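Side-chain contact in Lmo2445 protein (Listeria monocytogenes EGD-e, PDB 5HZL), which is a secreted, calcium-binding, internalin-like leucine-rich repeat protein of unknown function: residues I240-K243 and T248-E251. Residues are numbered along the deposited sequence; the frame is centred on the assembly and turned at random.
Sequences IIIK and TLYE
One carbonyl, Ile242 O, takes two successive amides of the facing strand: Leu249 N gives it a firm hydrogen bond of 2.8 Å, while Tyr250 N reaches the same oxygen at 3.4 Å in a weak one. Two residues thus face one, the classic beta bulge, here set in the hairpin formed by strands 240-244 and 247-250. Ile242 N returns a bond of 3.1 Å to Tyr250 O, completing the hydrogen-bonded antiparallel pair, and the register slips by one before Lys243 meets Thr248. The axes of these short segments, one of them bent by the bulge, make 116° between their N-to-C directions, although the pairing is antiparallel.

On the face of the sheet that carries Ile242 and Tyr250, the two side chains run alongside each other in the same direction. With chi1 at 65°, the tyrosine's CG sits between its own backbone N and carbonyl carbon, and the ring stands beside the isoleucine with a face turned to it. Ile242 CB lies over that face, 4.1 Å from the ring centroid, in a CH-pi contact; its CG2 touches Tyr250 CE1, 3.6 Å away. Tyr250 OH accepts a hydrogen bond from Glu266 N, tying the ring to the loop beyond the hairpin.

The other side of the hairpin carries lighter contacts. The Ile241 side chain passes at a slant to Thr248, its CG2 meeting both OG1 and CG2 of the threonine, and Ile241 CG1 runs alongside the aliphatic part of Glu251. Strand 247-250 is the outermost of the mixed C-terminal sheet; strand 273-281 continues it past strand 240-244, bonding backbone to backbone with Ile241 and Lys243. Where the register has slipped, Lys243 CG lies against Thr248 CA at 3.9 Å.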
loop_
_atom_site.group_PDB
_atom_site.type_symbol
_atom_site.label_atom_id
_atom_site.label_comp_id
_atom_site.label_asym_id
_atom_site.label_seq_id
_atom_site.Cartn_x
_atom_site.Cartn_y
_atom_site.Cartn_z
ATOM N N ILE A 240 -1.124 -26.607 -8.340
ATOM C CA ILE A 240 -1.916 -25.639 -9.134
ATOM C C ILE A 240 -3.246 -26.251 -9.621
ATOM O O ILE A 240 -3.270 -27.371 -10.120
ATOM C CB ILE A 240 -1.085 -25.054 -10.291
ATOM C CG1 ILE A 240 -1.958 -24.181 -11.194
ATOM C CG2 ILE A 240 -0.467 -26.157 -11.133
ATOM C CD1 ILE A 240 -1.180 -23.433 -12.262
ATOM N N ILE A 241 -4.340 -25.504 -9.455
ATOM C CA ILE A 241 -5.696 -25.935 -9.820
ATOM C C ILE A 241 -6.347 -24.900 -10.734
ATOM O O ILE A 241 -6.160 -23.708 -10.544
ATOM C CB ILE A 241 -6.616 -26.109 -8.563
ATOM C CG1 ILE A 241 -6.105 -27.190 -7.582
ATOM C CG2 ILE A 241 -8.056 -26.439 -8.957
ATOM C CD1 ILE A 241 -4.873 -26.830 -6.779
ATOM N N ILE A 242 -7.102 -25.370 -11.728
ATOM C CA ILE A 242 -7.830 -24.528 -12.690
ATOM C C ILE A 242 -9.319 -24.800 -12.476
ATOM O O ILE A 242 -9.753 -25.943 -12.543
ATOM C CB ILE A 242 -7.395 -24.776 -14.165
ATOM C CG1 ILE A 242 -6.119 -23.990 -14.512
ATOM C CG2 ILE A 242 -8.432 -24.245 -15.147
ATOM C CD1 ILE A 242 -4.907 -24.305 -13.671
ATOM N N LYS A 243 -10.093 -23.752 -12.220
ATOM C CA LYS A 243 -11.520 -23.898 -11.977
ATOM C C LYS A 243 -12.324 -23.059 -12.930
ATOM O O LYS A 243 -11.827 -22.085 -13.485
ATOM C CB LYS A 243 -11.864 -23.515 -10.546
ATOM C CG LYS A 243 -11.039 -24.290 -9.549
ATOM C CD LYS A 243 -11.533 -24.178 -8.123
ATOM C CE LYS A 243 -11.386 -22.795 -7.550
ATOM N NZ LYS A 243 -11.897 -22.846 -6.156
ATOM N N THR A 248 -13.724 -27.408 -10.097
ATOM C CA THR A 248 -12.424 -27.801 -10.661
ATOM C C THR A 248 -12.585 -28.302 -12.097
ATOM O O THR A 248 -13.515 -29.044 -12.390
ATOM C CB THR A 248 -11.725 -28.872 -9.782
ATOM O OG1 THR A 248 -11.489 -28.333 -8.474
ATOM C CG2 THR A 248 -10.391 -29.299 -10.378
ATOM N N LEU A 249 -11.693 -27.870 -12.986
ATOM C CA LEU A 249 -11.739 -28.280 -14.395
ATOM C C LEU A 249 -10.614 -29.284 -14.635
ATOM O O LEU A 249 -10.843 -30.311 -15.263
ATOM C CB LEU A 249 -11.611 -27.074 -15.328
ATOM C CG LEU A 249 -11.915 -27.298 -16.815
ATOM C CD1 LEU A 249 -13.381 -27.661 -17.010
ATOM C CD2 LEU A 249 -11.591 -26.058 -17.635
ATOM N N TYR A 250 -9.408 -28.972 -14.149
ATOM C CA TYR A 250 -8.241 -29.869 -14.257
ATOM C C TYR A 250 -7.108 -29.379 -13.345
ATOM O O TYR A 250 -7.066 -28.199 -12.996
ATOM C CB TYR A 250 -7.749 -30.042 -15.711
ATOM C CG TYR A 250 -7.196 -28.805 -16.363
ATOM C CD1 TYR A 250 -8.040 -27.870 -16.957
ATOM C CD2 TYR A 250 -5.824 -28.576 -16.417
ATOM C CE1 TYR A 250 -7.531 -26.723 -17.568
ATOM C CE2 TYR A 250 -5.305 -27.436 -17.031
ATOM C CZ TYR A 250 -6.159 -26.510 -17.600
ATOM O OH TYR A 250 -5.646 -25.372 -18.195
ATOM N N GLU A 251 -6.218 -30.295 -12.952
ATOM C CA GLU A 251 -5.061 -29.990 -12.096
ATOM C C GLU A 251 -3.800 -30.332 -12.885
ATOM O O GLU A 251 -3.300 -31.456 -12.799
ATOM C CB GLU A 251 -5.087 -30.798 -10.797
ATOM C CG GLU A 251 -6.308 -30.562 -9.922
ATOM C CD GLU A 251 -6.309 -31.399 -8.641
ATOM O OE1 GLU A 251 -5.259 -31.974 -8.266
ATOM O OE2 GLU A 251 -7.377 -31.478 -7.993
#